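Local structure of pyridoxine 4-oxidase (Mesorhizobium loti, 4HA6) at residues G10-L15 / A495-F500; R400-S405 / A431-F436; G91-H96 / M317-A322; S263-H268 / L465-L470. The protein catalyses the FAD-dependent oxidation of pyridoxine at its 4-hydroxymethyl group to give pyridoxal, with molecular oxygen as the electron acceptor. All coordinates share one frame; numbering follows the deposited sequence.

Contact 1 of 4, residues G10-L15 / A495-F500. With FAD (flavin-adenine dinucleotide), chain B.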
# COMPACT_ATOMS: atom_id res chain seq x y z
N GLY A 10 7.16 -5.32 9.17
CA GLY A 10 6.78 -4.15 8.41
C GLY A 10 5.59 -3.46 9.05
O GLY A 10 5.53 -3.31 10.27
N SER A 11 4.63 -3.01 8.25
CA SER A 11 3.49 -2.30 8.84
C SER A 11 2.65 -3.21 9.71
O SER A 11 2.50 -2.97 10.91
CB SER A 11 2.64 -1.66 7.75
OG SER A 11 3.43 -0.74 7.02
N ALA A 12 2.15 -4.29 9.12
CA ALA A 12 1.33 -5.28 9.82
C ALA A 12 2.10 -6.01 10.93
O ALA A 12 1.57 -6.28 12.01
CB ALA A 12 0.79 -6.31 8.83
N GLY A 13 3.35 -6.37 10.62
CA GLY A 13 4.20 -7.06 11.59
C GLY A 13 4.50 -6.20 12.81
O GLY A 13 4.50 -6.71 13.93
N SER A 14 4.80 -4.92 12.61
CA SER A 14 5.13 -4.06 13.75
C SER A 14 3.93 -3.96 14.70
O SER A 14 4.09 -4.09 15.91
CB SER A 14 5.55 -2.67 13.29
OG SER A 14 6.74 -2.73 12.52
N LEU A 15 2.74 -3.77 14.12
CA LEU A 15 1.49 -3.70 14.89
C LEU A 15 1.22 -4.98 15.66
O LEU A 15 0.73 -4.95 16.80
CB LEU A 15 0.29 -3.41 13.97
CG LEU A 15 -1.07 -3.10 14.62
CD1 LEU A 15 -1.90 -2.20 13.68
CD2 LEU A 15 -1.87 -4.37 14.99
N ALA A 495 -5.64 -1.89 9.48
CA ALA A 495 -6.94 -2.43 9.90
C ALA A 495 -6.96 -3.97 9.84
O ALA A 495 -7.46 -4.62 10.75
CB ALA A 495 -8.07 -1.83 9.09
N ILE A 496 -6.39 -4.55 8.79
CA ILE A 496 -6.28 -6.00 8.72
C ILE A 496 -5.51 -6.57 9.90
O ILE A 496 -5.88 -7.60 10.49
CB ILE A 496 -5.58 -6.46 7.41
CG1 ILE A 496 -6.48 -6.19 6.21
CG2 ILE A 496 -5.25 -7.98 7.44
CD1 ILE A 496 -5.81 -6.46 4.89
N ALA A 497 -4.41 -5.91 10.26
CA ALA A 497 -3.59 -6.45 11.34
C ALA A 497 -4.34 -6.32 12.68
O ALA A 497 -4.38 -7.27 13.47
CB ALA A 497 -2.25 -5.77 11.38
N GLU A 498 -4.94 -5.15 12.92
CA GLU A 498 -5.67 -4.95 14.17
C GLU A 498 -6.83 -5.93 14.31
O GLU A 498 -7.04 -6.47 15.40
CB GLU A 498 -6.16 -3.50 14.32
CG GLU A 498 -7.01 -3.23 15.58
CD GLU A 498 -6.28 -3.49 16.90
OE1 GLU A 498 -6.96 -3.70 17.93
OE2 GLU A 498 -5.03 -3.48 16.94
N THR A 499 -7.58 -6.20 13.24
CA THR A 499 -8.69 -7.15 13.42
C THR A 499 -8.16 -8.56 13.71
O THR A 499 -8.76 -9.31 14.48
CB THR A 499 -9.85 -7.11 12.34
OG1 THR A 499 -9.81 -8.26 11.50
CG2 THR A 499 -9.88 -5.83 11.52
N PHE A 500 -7.01 -8.91 13.14
CA PHE A 500 -6.44 -10.20 13.49
C PHE A 500 -5.93 -10.23 14.93
O PHE A 500 -6.01 -11.27 15.60
CB PHE A 500 -5.31 -10.59 12.54
CG PHE A 500 -4.67 -11.89 12.91
CD1 PHE A 500 -3.54 -11.92 13.73
CD2 PHE A 500 -5.20 -13.09 12.47
CE1 PHE A 500 -2.95 -13.12 14.07
CE2 PHE A 500 -4.62 -14.29 12.80
CZ PHE A 500 -3.49 -14.31 13.61
PA FAD B . 5.52 -4.26 4.44
O1A FAD B . 5.23 -3.04 5.30
O2A FAD B . 6.21 -4.07 3.12
O5B FAD B . 6.39 -5.28 5.35
C5B FAD B . 7.06 -6.44 4.86
C4B FAD B . 8.21 -6.67 5.83
O4B FAD B . 8.59 -8.05 5.88
C3B FAD B . 9.45 -5.89 5.39
O3B FAD B . 9.97 -5.26 6.57
C2B FAD B . 10.40 -6.96 4.86
O2B FAD B . 11.78 -6.58 5.07
C1B FAD B . 10.01 -8.19 5.66
N9A FAD B . 10.22 -9.50 4.97
C8A FAD B . 9.93 -9.79 3.69
N7A FAD B . 10.24 -11.09 3.42
C5A FAD B . 10.73 -11.65 4.54
C6A FAD B . 11.25 -12.99 4.94
N6A FAD B . 11.28 -14.03 4.05
N1A FAD B . 11.67 -13.14 6.23
C2A FAD B . 11.63 -12.13 7.12
N3A FAD B . 11.17 -10.90 6.82
C4A FAD B . 10.72 -10.60 5.57
N1 FAD B . 0.47 3.56 1.64
C2 FAD B . -0.34 4.53 2.09
O2 FAD B . -1.44 4.20 2.59
N3 FAD B . -0.04 5.84 2.00
C4 FAD B . 1.12 6.27 1.47
O4 FAD B . 1.39 7.49 1.37
C4X FAD B . 2.07 5.26 0.95
N5 FAD B . 3.25 5.60 0.39
C5X FAD B . 4.11 4.65 -0.06
C6 FAD B . 5.33 5.02 -0.63
C7 FAD B . 6.22 4.05 -1.08
C7M FAD B . 7.53 4.46 -1.70
C8 FAD B . 5.87 2.60 -0.95
C8M FAD B . 6.83 1.56 -1.45
C9 FAD B . 4.65 2.23 -0.38
C9A FAD B . 3.77 3.21 0.06
N10 FAD B . 2.54 2.84 0.64
C10 FAD B . 1.67 3.84 1.09
C1' FAD B . 2.17 1.42 0.75
C2' FAD B . 2.29 0.90 2.17
O2' FAD B . 3.53 1.32 2.76
C3' FAD B . 2.23 -0.63 2.09
O3' FAD B . 1.06 -1.00 1.34
C4' FAD B . 2.18 -1.27 3.47
O4' FAD B . 3.34 -0.82 4.20
C5' FAD B . 2.15 -2.80 3.38
O5' FAD B . 2.54 -3.32 4.64
P FAD B . 2.74 -4.90 4.81
O1P FAD B . 2.78 -5.28 6.29
O2P FAD B . 1.79 -5.64 3.89
O3P FAD B . 4.20 -5.12 4.17
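The helical segments 11-15 and 495-500 run side by side in nearly the same direction, their axes 8.9 Å apart at closest approach and inclined by 32°, and Ala12 CA lies only 5.3 Å from Ala497 CA. Alanines suit this point, since a single methyl from each helix fills the gap: Ala12 CB meets Ala497 CB at 4.0 Å. One turn on, Leu15 swings its CG away from its own backbone N (chi1 -171°), which carries methyl CD2 across to Ala497 CB at 3.9 Å. The same methyl also reaches the backbone of Glu498, and the Leu15 and Glu498 side chains cross at about a right angle. The buried Glu498 carboxylate is answered by salt bridges to Arg19 and Arg502. At the N-terminal start of helix 11-20, the diphosphate of FAD is gripped by backbone amides: Ser11 N donates to FAD O1A (3.0 Å, 163°) and Ala12 N to FAD O1P (3.1 Å). Ser11 OG shares a hydrogen bond with FAD O4' at 2.8 Å, and Gly10, having no side chain, lets FAD O5B come within 3.3 Å of its CA. Ser14 returns both its N and OG to Gly10 O. The helix's N-terminal dipole probably favours the phosphates; strand 4-7, the glycine-rich turn, helix 11-20 and strand 28-31 together match the beta-alpha-beta dinucleotide-binding motif of Rossmann type.

Contact 2 of 4, residues R400-S405 / A431-F436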
# COMPACT_ATOMS: atom_id res chain seq x y z
N ARG A 400 -10.73 8.93 -18.72
CA ARG A 400 -11.57 9.80 -17.90
C ARG A 400 -10.71 10.53 -16.87
O ARG A 400 -10.92 11.73 -16.61
CB ARG A 400 -12.70 9.01 -17.22
CG ARG A 400 -13.62 8.23 -18.18
CD ARG A 400 -14.51 9.13 -19.05
NE ARG A 400 -13.81 9.67 -20.22
CZ ARG A 400 -13.58 9.00 -21.35
NH1 ARG A 400 -13.99 7.74 -21.49
NH2 ARG A 400 -12.93 9.58 -22.35
N ALA A 401 -9.71 9.84 -16.31
CA ALA A 401 -8.87 10.45 -15.27
C ALA A 401 -8.02 11.57 -15.87
O ALA A 401 -7.95 12.67 -15.31
CB ALA A 401 -7.99 9.41 -14.58
N LEU A 402 -7.37 11.28 -17.00
CA LEU A 402 -6.55 12.28 -17.70
C LEU A 402 -7.43 13.46 -18.06
O LEU A 402 -7.02 14.62 -17.97
CB LEU A 402 -5.99 11.72 -19.00
CG LEU A 402 -4.61 12.16 -19.52
CD1 LEU A 402 -4.52 11.99 -21.02
CD2 LEU A 402 -4.17 13.56 -19.09
N GLU A 403 -8.64 13.17 -18.51
CA GLU A 403 -9.53 14.26 -18.89
C GLU A 403 -9.92 15.09 -17.69
O GLU A 403 -10.06 16.30 -17.80
CB GLU A 403 -10.75 13.75 -19.65
CG GLU A 403 -10.38 13.27 -21.03
CD GLU A 403 -11.56 12.81 -21.82
OE1 GLU A 403 -12.57 12.38 -21.20
OE2 GLU A 403 -11.47 12.87 -23.06
N ALA A 404 -10.09 14.44 -16.54
CA ALA A 404 -10.48 15.18 -15.36
C ALA A 404 -9.32 16.07 -14.94
O ALA A 404 -9.52 17.22 -14.52
CB ALA A 404 -10.88 14.24 -14.24
N SER A 405 -8.11 15.53 -15.07
CA SER A 405 -6.90 16.24 -14.66
C SER A 405 -6.69 17.51 -15.47
O SER A 405 -6.35 18.58 -14.92
CB SER A 405 -5.68 15.32 -14.84
OG SER A 405 -4.51 15.96 -14.38
N ALA A 431 -6.54 6.59 -29.22
CA ALA A 431 -5.26 5.88 -29.34
C ALA A 431 -4.09 6.75 -28.89
O ALA A 431 -3.18 6.26 -28.22
CB ALA A 431 -5.05 5.40 -30.76
N GLU A 432 -4.10 8.03 -29.29
CA GLU A 432 -3.04 8.94 -28.87
C GLU A 432 -3.04 9.18 -27.36
O GLU A 432 -1.97 9.27 -26.73
CB GLU A 432 -3.12 10.29 -29.60
CG GLU A 432 -2.82 10.19 -31.10
CD GLU A 432 -2.67 11.55 -31.77
OE1 GLU A 432 -2.39 11.59 -32.98
OE2 GLU A 432 -2.82 12.58 -31.07
N MET A 433 -4.22 9.30 -26.78
CA MET A 433 -4.33 9.43 -25.33
C MET A 433 -3.86 8.15 -24.65
O MET A 433 -3.16 8.19 -23.63
CB MET A 433 -5.77 9.69 -24.94
CG MET A 433 -6.30 11.01 -25.39
SD MET A 433 -6.86 11.93 -23.96
CE MET A 433 -7.70 10.62 -23.08
N ASP A 434 -4.27 7.01 -25.21
CA ASP A 434 -3.88 5.72 -24.65
C ASP A 434 -2.36 5.59 -24.65
O ASP A 434 -1.77 5.05 -23.71
CB ASP A 434 -4.50 4.58 -25.46
CG ASP A 434 -5.97 4.30 -25.09
OD1 ASP A 434 -6.54 5.05 -24.26
OD2 ASP A 434 -6.54 3.35 -25.66
N ASP A 435 -1.72 6.10 -25.71
CA ASP A 435 -0.27 5.96 -25.86
C ASP A 435 0.46 6.83 -24.83
O ASP A 435 1.41 6.38 -24.19
CB ASP A 435 0.20 6.33 -27.27
CG ASP A 435 1.71 6.14 -27.45
OD1 ASP A 435 2.18 4.99 -27.35
OD2 ASP A 435 2.43 7.14 -27.66
N PHE A 436 0.01 8.07 -24.69
CA PHE A 436 0.57 8.92 -23.65
C PHE A 436 0.39 8.30 -22.27
O PHE A 436 1.32 8.28 -21.46
CB PHE A 436 -0.07 10.30 -23.68
CG PHE A 436 0.36 11.15 -22.54
CD1 PHE A 436 -0.47 11.30 -21.43
CD2 PHE A 436 1.59 11.79 -22.55
CE1 PHE A 436 -0.07 12.08 -20.34
CE2 PHE A 436 2.00 12.58 -21.48
CZ PHE A 436 1.16 12.73 -20.37
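Helical segments 400-405 and 431-436 cross almost perpendicularly, at 87°, with their axes 11.2 Å apart; Leu402 and Met433 are the nearest residues, CA to CA 8.4 Å. So wide a separation asks for long apolar side chains, and both residues point toward the opposite helix. Leu402 does its touching through one methyl, CD1, which lies against Met433 SD at 3.8 Å and Met433 CE at 4.0 Å. Methionine fits well here because its unbranched chain can fold: bends at chi2 and chi3 lay the thioether obliquely across the leucine. The same CD1 also approaches the ring of Phe436, one helical turn further on, at 4.1 Å from CD1 of that ring. The phenylalanine CG stands anti to the backbone N (chi1 173°), which turns the ring toward the other helix, where Phe360 of strand 355-362 also touches both it and Leu402. At the margin, Glu403 offers only its aliphatic part, CG lying 4.3 Å from Met433 CE. Its carboxylate turns back to its own helix, where Arg400 grips one oxygen side-on: NE and NH2 lie 3.1 Å and 3.0 Å from Glu403 OE1, both reaching it from the same face of the carboxylate. Asp434 ties the helices differently, through salt bridges to Arg395 and Arg399 of helix 392-409. The crossing therefore has an apolar interior without a single direct hydrogen bond between the two segments, and charge is kept to its flanks, where exposure to solvent probably lowers the desolvation cost of the ion pairs.

Contact 3 of 4, residues G91-H96 / M317-A322. With FAD (flavin-adenine dinucleotide), chain B.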
# COMPACT_ATOMS: atom_id res chain seq x y z
N GLY A 91 0.69 9.14 3.40
CA GLY A 91 -0.72 9.46 3.26
C GLY A 91 -1.54 8.47 4.05
O GLY A 91 -1.20 7.27 4.06
N TYR A 92 -2.58 8.95 4.72
CA TYR A 92 -3.49 8.07 5.46
C TYR A 92 -4.90 8.16 4.87
O TYR A 92 -5.60 9.18 5.03
CB TYR A 92 -3.52 8.44 6.94
CG TYR A 92 -4.32 7.48 7.81
CD1 TYR A 92 -3.77 6.28 8.25
CD2 TYR A 92 -5.62 7.79 8.19
CE1 TYR A 92 -4.50 5.40 9.05
CE2 TYR A 92 -6.36 6.92 8.99
CZ TYR A 92 -5.80 5.73 9.41
OH TYR A 92 -6.55 4.88 10.19
N MET A 93 -5.32 7.09 4.18
CA MET A 93 -6.65 7.02 3.58
C MET A 93 -7.27 5.68 3.97
O MET A 93 -6.77 4.64 3.53
CB MET A 93 -6.55 7.07 2.04
CG MET A 93 -6.23 8.44 1.44
SD MET A 93 -4.50 8.99 1.61
CE MET A 93 -4.43 10.12 0.21
N ARG A 94 -8.34 5.68 4.76
CA ARG A 94 -9.00 4.42 5.12
C ARG A 94 -9.48 3.68 3.88
O ARG A 94 -9.32 2.46 3.76
CB ARG A 94 -10.21 4.67 6.03
CG ARG A 94 -9.90 5.22 7.40
CD ARG A 94 -11.23 5.54 8.11
NE ARG A 94 -11.02 5.88 9.51
CZ ARG A 94 -12.00 6.21 10.35
NH1 ARG A 94 -13.26 6.25 9.94
NH2 ARG A 94 -11.71 6.51 11.61
N GLY A 95 -10.06 4.42 2.94
CA GLY A 95 -10.75 3.81 1.82
C GLY A 95 -12.20 4.23 1.92
O GLY A 95 -12.57 4.95 2.86
N HIS A 96 -13.02 3.81 0.96
CA HIS A 96 -14.44 4.14 0.93
C HIS A 96 -15.25 2.92 1.36
O HIS A 96 -14.87 1.80 1.04
CB HIS A 96 -14.83 4.53 -0.50
CG HIS A 96 -16.26 4.93 -0.66
ND1 HIS A 96 -17.26 4.03 -0.97
CD2 HIS A 96 -16.87 6.14 -0.54
CE1 HIS A 96 -18.41 4.66 -1.05
NE2 HIS A 96 -18.21 5.94 -0.78
N MET A 317 -4.89 14.51 -2.96
CA MET A 317 -5.63 13.67 -3.91
C MET A 317 -7.06 14.14 -3.95
O MET A 317 -7.66 14.38 -2.89
CB MET A 317 -5.65 12.22 -3.45
CG MET A 317 -4.31 11.56 -3.34
SD MET A 317 -3.47 11.76 -4.89
CE MET A 317 -2.24 12.94 -4.33
N ALA A 318 -7.62 14.24 -5.15
CA ALA A 318 -9.04 14.49 -5.30
C ALA A 318 -9.67 13.26 -5.95
O ALA A 318 -9.47 13.02 -7.14
CB ALA A 318 -9.28 15.71 -6.17
N TYR A 319 -10.40 12.47 -5.16
CA TYR A 319 -11.14 11.33 -5.69
C TYR A 319 -12.50 11.80 -6.20
O TYR A 319 -13.09 12.73 -5.65
CB TYR A 319 -11.32 10.27 -4.59
CG TYR A 319 -9.98 9.83 -4.06
CD1 TYR A 319 -9.28 8.83 -4.71
CD2 TYR A 319 -9.40 10.45 -2.96
CE1 TYR A 319 -8.03 8.42 -4.25
CE2 TYR A 319 -8.15 10.06 -2.49
CZ TYR A 319 -7.47 9.04 -3.15
OH TYR A 319 -6.22 8.62 -2.74
N MET A 320 -13.01 11.14 -7.24
CA MET A 320 -14.27 11.57 -7.84
C MET A 320 -14.86 10.49 -8.74
O MET A 320 -14.24 9.45 -8.99
CB MET A 320 -14.04 12.87 -8.64
CG MET A 320 -13.08 12.70 -9.82
SD MET A 320 -12.38 14.25 -10.49
CE MET A 320 -11.08 14.58 -9.30
N ARG A 321 -16.07 10.72 -9.22
CA ARG A 321 -16.65 9.82 -10.19
C ARG A 321 -15.98 10.14 -11.53
O ARG A 321 -15.45 11.23 -11.72
CB ARG A 321 -18.17 9.99 -10.24
CG ARG A 321 -18.88 9.71 -8.90
CD ARG A 321 -18.79 8.24 -8.48
NE ARG A 321 -19.63 7.40 -9.33
CZ ARG A 321 -19.75 6.09 -9.21
NH1 ARG A 321 -19.09 5.43 -8.26
NH2 ARG A 321 -20.54 5.42 -10.05
N ALA A 322 -15.99 9.17 -12.43
CA ALA A 322 -15.33 9.36 -13.72
C ALA A 322 -16.09 10.29 -14.68
O ALA A 322 -15.50 10.78 -15.64
CB ALA A 322 -15.07 8.03 -14.37
PA FAD B . 5.52 -4.26 4.44
O1A FAD B . 5.23 -3.04 5.30
O2A FAD B . 6.21 -4.07 3.12
O5B FAD B . 6.39 -5.28 5.35
C5B FAD B . 7.06 -6.44 4.86
C4B FAD B . 8.21 -6.67 5.83
O4B FAD B . 8.59 -8.05 5.88
C3B FAD B . 9.45 -5.89 5.39
O3B FAD B . 9.97 -5.26 6.57
C2B FAD B . 10.40 -6.96 4.86
O2B FAD B . 11.78 -6.58 5.07
C1B FAD B . 10.01 -8.19 5.66
N9A FAD B . 10.22 -9.50 4.97
C8A FAD B . 9.93 -9.79 3.69
N7A FAD B . 10.24 -11.09 3.42
C5A FAD B . 10.73 -11.65 4.54
C6A FAD B . 11.25 -12.99 4.94
N6A FAD B . 11.28 -14.03 4.05
N1A FAD B . 11.67 -13.14 6.23
C2A FAD B . 11.63 -12.13 7.12
N3A FAD B . 11.17 -10.90 6.82
C4A FAD B . 10.72 -10.60 5.57
N1 FAD B . 0.47 3.56 1.64
C2 FAD B . -0.34 4.53 2.09
O2 FAD B . -1.44 4.20 2.59
N3 FAD B . -0.04 5.84 2.00
C4 FAD B . 1.12 6.27 1.47
O4 FAD B . 1.39 7.49 1.37
C4X FAD B . 2.07 5.26 0.95
N5 FAD B . 3.25 5.60 0.39
C5X FAD B . 4.11 4.65 -0.06
C6 FAD B . 5.33 5.02 -0.63
C7 FAD B . 6.22 4.05 -1.08
C7M FAD B . 7.53 4.46 -1.70
C8 FAD B . 5.87 2.60 -0.95
C8M FAD B . 6.83 1.56 -1.45
C9 FAD B . 4.65 2.23 -0.38
C9A FAD B . 3.77 3.21 0.06
N10 FAD B . 2.54 2.84 0.64
C10 FAD B . 1.67 3.84 1.09
C1' FAD B . 2.17 1.42 0.75
C2' FAD B . 2.29 0.90 2.17
O2' FAD B . 3.53 1.32 2.76
C3' FAD B . 2.23 -0.63 2.09
O3' FAD B . 1.06 -1.00 1.34
C4' FAD B . 2.18 -1.27 3.47
O4' FAD B . 3.34 -0.82 4.20
C5' FAD B . 2.15 -2.80 3.38
O5' FAD B . 2.54 -3.32 4.64
P FAD B . 2.74 -4.90 4.81
O1P FAD B . 2.78 -5.28 6.29
O2P FAD B . 1.79 -5.64 3.89
O3P FAD B . 4.20 -5.12 4.17
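Apolar contact between the segments comes from the tip of Met93, whose methyl CE lies 3.8 Å from Met317 CG; the two side chains cross at about a right angle. Met93 sets off with CG beside its backbone N and then bends (chi2 75°), and this turns the thioether toward the strand. Methionine suits the place because a slim, pliable chain can settle against two unlike partners. The second is polar: CE also meets Tyr319 OH at 3.8 Å, and Met93 CG stands 4.2 Å from that oxygen, so it is the hydroxyl of the tyrosine that touches, the two side chains crossing at a slant. Met317 and Tyr319 lie on strand 314-320 of the antiparallel sheet, whose Ser314 lines the pyridoxamine pocket; the side chain of Met93 comes within about 4 Å of that ligand, nearest atoms, consistent with a place beside the substrate pocket of this GMC oxidoreductase. Hydrogen bonds to the cofactor come from the start of 91-96. Gly91 N donates to FAD O4 at 2.7 Å (150°), while FAD N3 donates to Gly91 O at 2.8 Å, a backbone pair that reads the donor and acceptor pattern of the flavin's pyrimidine end. Polar anchoring of the rest of 91-96 relies on outside partners: Glu125 takes Tyr92 OH and a salt bridge from Arg94. His96 is N-cap of helix 97-107, its ND1 accepting from Ser98 N.

Contact 4 of 4, residues S263-H268 / L465-L470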
# COMPACT_ATOMS: atom_id res chain seq x y z
N SER A 263 8.25 -22.87 0.19
CA SER A 263 7.94 -23.91 1.15
C SER A 263 7.14 -25.03 0.51
O SER A 263 6.73 -25.98 1.19
CB SER A 263 7.15 -23.35 2.34
OG SER A 263 7.85 -22.28 2.96
N GLY A 264 6.92 -24.93 -0.80
CA GLY A 264 6.20 -25.97 -1.52
C GLY A 264 4.71 -25.81 -1.38
O GLY A 264 3.95 -26.76 -1.58
N ILE A 265 4.27 -24.60 -1.03
CA ILE A 265 2.84 -24.31 -0.93
C ILE A 265 2.46 -23.31 -2.01
O ILE A 265 2.94 -22.16 -1.99
CB ILE A 265 2.48 -23.75 0.46
CG1 ILE A 265 2.86 -24.75 1.57
CG2 ILE A 265 1.01 -23.43 0.55
CD1 ILE A 265 2.59 -24.21 2.98
N GLY A 266 1.62 -23.72 -2.96
CA GLY A 266 1.35 -22.90 -4.13
C GLY A 266 1.01 -23.70 -5.38
O GLY A 266 0.80 -24.91 -5.31
N PRO A 267 0.94 -23.02 -6.53
CA PRO A 267 0.58 -23.67 -7.80
C PRO A 267 1.58 -24.77 -8.16
O PRO A 267 2.77 -24.48 -8.29
CB PRO A 267 0.67 -22.52 -8.82
CG PRO A 267 0.59 -21.25 -7.99
CD PRO A 267 1.29 -21.60 -6.71
N HIS A 268 1.10 -26.00 -8.32
CA HIS A 268 1.96 -27.17 -8.53
C HIS A 268 2.83 -26.91 -9.74
O HIS A 268 4.03 -27.20 -9.73
CB HIS A 268 1.08 -28.41 -8.75
CG HIS A 268 1.82 -29.72 -8.78
ND1 HIS A 268 1.16 -30.93 -8.91
CD2 HIS A 268 3.14 -30.01 -8.71
CE1 HIS A 268 2.05 -31.91 -8.91
NE2 HIS A 268 3.26 -31.38 -8.80
N LEU A 465 -8.36 -15.31 8.21
CA LEU A 465 -6.99 -15.13 7.69
C LEU A 465 -6.09 -16.37 7.83
O LEU A 465 -4.85 -16.27 7.74
CB LEU A 465 -6.30 -13.89 8.29
CG LEU A 465 -7.08 -12.57 8.24
CD1 LEU A 465 -6.27 -11.41 8.82
CD2 LEU A 465 -7.56 -12.25 6.84
N ARG A 466 -6.73 -17.52 8.03
CA ARG A 466 -6.02 -18.78 8.16
C ARG A 466 -5.83 -19.39 6.76
O ARG A 466 -6.79 -19.52 6.00
CB ARG A 466 -6.82 -19.74 9.05
CG ARG A 466 -6.14 -21.07 9.35
CD ARG A 466 -7.15 -22.10 9.90
NE ARG A 466 -8.32 -22.19 9.03
CZ ARG A 466 -8.47 -23.05 8.02
NH1 ARG A 466 -7.52 -23.94 7.73
NH2 ARG A 466 -9.58 -23.01 7.29
N LEU A 467 -4.59 -19.75 6.42
CA LEU A 467 -4.36 -20.48 5.17
C LEU A 467 -5.26 -21.71 5.17
O LEU A 467 -5.22 -22.50 6.12
CB LEU A 467 -2.91 -20.94 5.05
CG LEU A 467 -2.64 -21.50 3.65
CD1 LEU A 467 -1.94 -20.47 2.84
CD2 LEU A 467 -1.85 -22.80 3.71
N LYS A 468 -6.09 -21.87 4.14
CA LYS A 468 -7.15 -22.88 4.16
C LYS A 468 -6.63 -24.32 4.32
O LYS A 468 -7.34 -25.18 4.84
CB LYS A 468 -8.07 -22.75 2.94
CG LYS A 468 -8.86 -21.43 2.89
CD LYS A 468 -10.13 -21.52 2.02
CE LYS A 468 -11.05 -20.32 2.32
NZ LYS A 468 -12.35 -20.35 1.58
N ALA A 469 -5.40 -24.58 3.89
CA ALA A 469 -4.90 -25.96 3.90
C ALA A 469 -4.21 -26.38 5.20
O ALA A 469 -3.79 -27.54 5.32
CB ALA A 469 -3.98 -26.21 2.70
N LEU A 470 -4.07 -25.46 6.16
CA LEU A 470 -3.33 -25.75 7.39
C LEU A 470 -4.01 -25.20 8.66
O LEU A 470 -4.85 -24.31 8.58
CB LEU A 470 -1.91 -25.21 7.29
CG LEU A 470 -1.00 -25.86 6.24
CD1 LEU A 470 0.34 -25.17 6.18
CD2 LEU A 470 -0.80 -27.32 6.51
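Ile265 CD1 and Leu470 CD1 meet tip to tip at 4.0 Å, and a second branch of the isoleucine, CG2, faces Leu467 CD2 at 4.3 Å. A beta-branched residue is apt here: with CG1 beside the backbone N (chi1 -59°) and CG2 beside the carbonyl carbon, Ile265 presents two separate carbon arms, one to each leucine. The two leucines are brought round to the same partner by a type I beta turn from Leu467 to Leu470, closed by Leu470 N donating to Leu467 O at 3.2 Å. Arg466 fastens that turn: its NH1 donates to Leu470 O (2.8 Å) and Lys468 O (3.1 Å), from above both carbonyl planes. Its NH2 forms a salt bridge with Asp462, while Lys468 NZ reaches the carbonyls of Gly454 and Asp456. On the other side, Ile265 is placed by the end of helix 252-262, where Gly264 takes positive phi in a Schellman motif, a conformation glycine adopts readily, and turns the chain into strand 265-266. That strand pairs in parallel with 280-281, whose Ile280 packs on Ile265, Ala469 and Leu470 alike. Leu223 of strand 217-224 lies against Ile265 too. The turn leads on through the Leu467-Leu473 backbone pairing to strand 473-475, outermost in the five-stranded parallel sheet, and helix 268-273 follows the isoleucine segment.

All four contacts have buried apolar centres, but contacts 1 and 3 lie about 13 Å from the centre of the chain and contacts 2 and 4 about 23 to 24 Å, centre to centre; contact 2 alone includes an exposed touching residue. Contacts 1 and 3 both hydrogen-bond FAD largely through the backbone, contact 1 at the diphosphate and contact 3 at the flavin ring. Contact 4 meets contact 1 where Leu465 packs on Ile496 and Phe500 of helix 490-506; contacts 2 and 3 meet where Met320 rests on Ala404. Chemistry follows place: phosphate-binding amides in contact 1, flanking salt bridges in contact 2, thioether packing against a methionine and a tyrosine hydroxyl in contact 3, and purely aliphatic touching in contact 4.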